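Local coordinates for protein putative angiotensinogen (Lampetra fluviatilis, PDB 5INW) that binds heparin and, as a member of the serpin family, inhibits thrombin, with heparin promoting the inhibition through a template mechanism, at residues G98-G101 / P102-I106; N86-G89 / F90-Y93. The protein carries 1 engineered substitution. All coordinates share one frame; numbering follows the deposited sequence.

Interaction 1: G98-G101 / P102-I106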
loop_
_atom_site.group_PDB
_atom_site.type_symbol
_atom_site.label_atom_id
_atom_site.label_comp_id
_atom_site.label_asym_id
_atom_site.label_seq_id
_atom_site.Cartn_x
_atom_site.Cartn_y
_atom_site.Cartn_z
ATOM N N GLY A 98 -5.036 5.769 -15.279
ATOM C CA GLY A 98 -5.462 6.938 -16.029
ATOM C C GLY A 98 -4.404 8.024 -16.178
ATOM O O GLY A 98 -4.503 8.861 -17.065
ATOM N N GLY A 99 -3.377 8.002 -15.340
ATOM C CA GLY A 99 -2.311 8.999 -15.379
ATOM C C GLY A 99 -0.911 8.425 -15.355
ATOM O O GLY A 99 -0.003 9.073 -14.827
ATOM N N ALA A 100 -0.738 7.231 -15.926
ATOM C CA ALA A 100 0.536 6.541 -15.924
ATOM C C ALA A 100 0.971 6.075 -17.333
ATOM O O ALA A 100 0.435 5.088 -17.907
ATOM C CB ALA A 100 0.494 5.369 -14.951
ATOM N N GLY A 101 1.968 6.797 -17.874
ATOM C CA GLY A 101 2.689 6.384 -19.088
ATOM C C GLY A 101 3.221 4.987 -18.878
ATOM O O GLY A 101 3.497 4.622 -17.754
ATOM N N PRO A 102 3.361 4.195 -19.970
ATOM C CA PRO A 102 3.697 2.764 -19.793
ATOM C C PRO A 102 5.164 2.504 -19.432
ATOM O O PRO A 102 5.511 1.349 -19.250
ATOM C CB PRO A 102 3.356 2.161 -21.135
ATOM C CG PRO A 102 3.682 3.273 -22.086
ATOM C CD PRO A 102 3.372 4.573 -21.395
ATOM N N ALA A 103 5.980 3.564 -19.282
ATOM C CA ALA A 103 7.301 3.490 -18.608
ATOM C C ALA A 103 7.286 3.796 -17.104
ATOM O O ALA A 103 8.341 3.683 -16.469
ATOM C CB ALA A 103 8.280 4.447 -19.264
ATOM N N ASP A 104 6.126 4.171 -16.546
ATOM C CA ASP A 104 5.981 4.533 -15.112
ATOM C C ASP A 104 5.872 3.313 -14.181
ATOM O O ASP A 104 5.232 2.309 -14.509
ATOM C CB ASP A 104 4.762 5.465 -14.844
ATOM C CG ASP A 104 4.883 6.821 -15.524
ATOM O OD1 ASP A 104 6.013 7.248 -15.805
ATOM O OD2 ASP A 104 3.852 7.458 -15.835
ATOM N N ASN A 105 6.464 3.463 -12.987
ATOM C CA ASN A 105 6.263 2.550 -11.832
ATOM C C ASN A 105 5.033 2.939 -10.978
ATOM O O ASN A 105 4.736 4.112 -10.779
ATOM C CB ASN A 105 7.510 2.533 -10.966
ATOM C CG ASN A 105 8.741 2.057 -11.740
ATOM O OD1 ASN A 105 8.615 1.214 -12.608
ATOM N ND2 ASN A 105 9.920 2.585 -11.421
ATOM N N ILE A 106 4.260 1.927 -10.608
ATOM C CA ILE A 106 3.093 2.073 -9.782
ATOM C C ILE A 106 3.342 1.261 -8.507
ATOM O O ILE A 106 3.719 0.061 -8.572
ATOM C CB ILE A 106 1.824 1.567 -10.505
ATOM C CG1 ILE A 106 1.491 2.455 -11.671
ATOM C CG2 ILE A 106 0.598 1.566 -9.566
ATOM C CD1 ILE A 106 0.393 1.876 -12.540
#
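Gly101 and Asp104 are the ends of a type I beta turn in the connection between helix 77-96 and strand 106-108 of the serpin fold. The backbone bond that closes it runs from Asp104 N to Gly101 O, 2.9 Å long, with an N-H...O angle of 161°. Pro102 and Ala103 occupy the two corners; the ring of Pro102 fixes a phi of -76°, which suits the first corner of such a turn.

Beside this backbone bond lies the carboxylate of Asp104. With CG beside the backbone N (chi1 -64°) the carboxylate turns back toward the incoming chain, where OD2 lies 2.9 Å from Gly101 N and 3.4 Å from Ala100 CA. With an alanine here the carboxylate would be gone, and the Gly101 amide would probably lose its polar neighbour while the mouth of the turn opened a gap next to Ala100.

Two carbonyl groups of the turn also face the separate chain of the C-terminal peptide: Arg29 of that chain hydrogen-bonds through NH2 to both Gly101 O and Asp104 O. Asn105 follows with bonds from its side-chain amide to the same peptide, and Ile106 pairs antiparallel with a strand of that chain, so the sheet continues across the interface and ties the loop to the peptide.

The apolar part of the contact is small. Ile106, buried against Tyr93 and Val96 of the preceding helix, extends its longer branch toward the residue just before the turn, where CD1 meets Ala100 CB at 4.2 Å.

Interaction 2: N86-G89 / F90-Y93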
loop_
_atom_site.group_PDB
_atom_site.type_symbol
_atom_site.label_atom_id
_atom_site.label_comp_id
_atom_site.label_asym_id
_atom_site.label_seq_id
_atom_site.Cartn_x
_atom_site.Cartn_y
_atom_site.Cartn_z
ATOM N N ASN A 86 -8.681 -4.911 -0.320
ATOM C CA ASN A 86 -8.148 -5.214 -1.640
ATOM C C ASN A 86 -8.996 -4.569 -2.706
ATOM O O ASN A 86 -8.455 -3.981 -3.639
ATOM C CB ASN A 86 -8.082 -6.713 -1.878
ATOM C CG ASN A 86 -7.059 -7.369 -1.014
ATOM O OD1 ASN A 86 -6.257 -6.715 -0.320
ATOM N ND2 ASN A 86 -7.082 -8.657 -1.017
ATOM N N GLY A 87 -10.315 -4.664 -2.549
ATOM C CA GLY A 87 -11.258 -4.037 -3.452
ATOM C C GLY A 87 -10.980 -2.559 -3.642
ATOM O O GLY A 87 -10.871 -2.097 -4.760
ATOM N N LEU A 88 -10.842 -1.842 -2.521
ATOM C CA LEU A 88 -10.392 -0.457 -2.503
ATOM C C LEU A 88 -9.062 -0.287 -3.263
ATOM O O LEU A 88 -8.931 0.635 -4.039
ATOM C CB LEU A 88 -10.171 0.011 -1.062
ATOM C CG LEU A 88 -9.754 1.467 -0.873
ATOM C CD1 LEU A 88 -11.007 2.317 -0.921
ATOM C CD2 LEU A 88 -9.039 1.700 0.435
ATOM N N GLY A 89 -8.089 -1.171 -3.012
ATOM C CA GLY A 89 -6.784 -1.093 -3.630
ATOM C C GLY A 89 -6.879 -1.175 -5.134
ATOM O O GLY A 89 -6.304 -0.362 -5.857
ATOM N N PHE A 90 -7.614 -2.187 -5.610
ATOM C CA PHE A 90 -7.708 -2.458 -7.047
ATOM C C PHE A 90 -8.445 -1.300 -7.762
ATOM O O PHE A 90 -7.982 -0.749 -8.753
ATOM C CB PHE A 90 -8.381 -3.794 -7.268
ATOM C CG PHE A 90 -7.553 -4.992 -6.863
ATOM C CD1 PHE A 90 -6.216 -5.145 -7.265
ATOM C CD2 PHE A 90 -8.132 -6.030 -6.109
ATOM C CE1 PHE A 90 -5.472 -6.303 -6.903
ATOM C CE2 PHE A 90 -7.390 -7.159 -5.730
ATOM C CZ PHE A 90 -6.064 -7.298 -6.117
ATOM N N ARG A 91 -9.557 -0.888 -7.189
ATOM C CA ARG A 91 -10.238 0.288 -7.663
ATOM C C ARG A 91 -9.274 1.472 -7.747
ATOM O O ARG A 91 -9.301 2.232 -8.713
ATOM C CB ARG A 91 -11.478 0.586 -6.801
ATOM C CG ARG A 91 -12.707 -0.200 -7.272
ATOM C CD ARG A 91 -13.689 -0.589 -6.170
ATOM N NE ARG A 91 -13.925 0.516 -5.224
ATOM C CZ ARG A 91 -14.106 0.403 -3.896
ATOM N NH1 ARG A 91 -14.119 -0.789 -3.277
ATOM N NH2 ARG A 91 -14.268 1.514 -3.169
ATOM N N LEU A 92 -8.392 1.603 -6.780
ATOM C CA LEU A 92 -7.472 2.702 -6.820
ATOM C C LEU A 92 -6.472 2.480 -7.919
ATOM O O LEU A 92 -6.115 3.417 -8.628
ATOM C CB LEU A 92 -6.786 2.878 -5.471
ATOM C CG LEU A 92 -5.650 3.891 -5.398
ATOM C CD1 LEU A 92 -6.206 5.268 -5.696
ATOM C CD2 LEU A 92 -5.013 3.893 -4.013
ATOM N N TYR A 93 -6.016 1.243 -8.054
ATOM C CA TYR A 93 -5.041 0.911 -9.086
ATOM C C TYR A 93 -5.536 1.400 -10.418
ATOM O O TYR A 93 -4.789 2.009 -11.181
ATOM C CB TYR A 93 -4.842 -0.595 -9.164
ATOM C CG TYR A 93 -3.610 -1.081 -9.923
ATOM C CD1 TYR A 93 -3.608 -1.205 -11.300
ATOM C CD2 TYR A 93 -2.456 -1.497 -9.238
ATOM C CE1 TYR A 93 -2.493 -1.669 -11.971
ATOM C CE2 TYR A 93 -1.363 -2.011 -9.899
ATOM C CZ TYR A 93 -1.377 -2.082 -11.272
ATOM O OH TYR A 93 -0.252 -2.545 -11.947
#
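The carbonyl oxygen of Gly89 accepts the amide of Tyr93, with Tyr93 N 2.7 Å from Gly89 O. This is one of four consecutive i to i+4 bonds in helix 77-96, the first long helix of the serpin fold, and the others join Phe90 N to Asn86 O, Arg91 N to Gly87 O and Leu92 N to Leu88 O. The first of these spans 2.8 Å between Phe90 N and Asn86 O, with an N-H...O angle of 161°.

Phe90 lies obliquely alongside the preceding turn. With CG beside its own backbone N (chi1 -70°), the ring is carried back along the helix, passing Asn86 O through CD2 at 3.2 Å, and CE2 lies 3.9 Å from Asn86 CB. The amide of Asn86 is held elsewhere, by Arg22 and Val24 of the C-terminal peptide chain and by Gln328. Met27 of that peptide chain packs on Phe90.

Arg91 doubles back too. Bends at chi2 and chi3 fold its chain past the carbonyl of Gly87, with Arg91 CD 3.5 Å from Gly87 O, and its NH2 is anchored on Ala135 O. Leu88 crosses it at about a right angle, with CD1 4.0 Å from Arg91 NH2, while one face of the guanidinium sits over Leu88 CA, which stands 3.8 Å from its plane and offset toward the rim.

Overall arrangement
The two contacts follow each other along the chain: interaction 2 occupies two turns within helix 77-96, and interaction 1 comes after that helix ends, in the loop leading to strand 106-108. Their centres lie about 16 Å apart, with interaction 2 buried about 10 Å from the centre of the chain and interaction 1 near the surface, about 17 Å out. They nevertheless touch, since Ile106 CG2 packs 4.1 Å from Tyr93 CE2, joining the start of the strand to the helix that precedes it. Both also meet the separate C-terminal peptide, so the helix and the loop probably help to hold that fragment within the cleaved serpin.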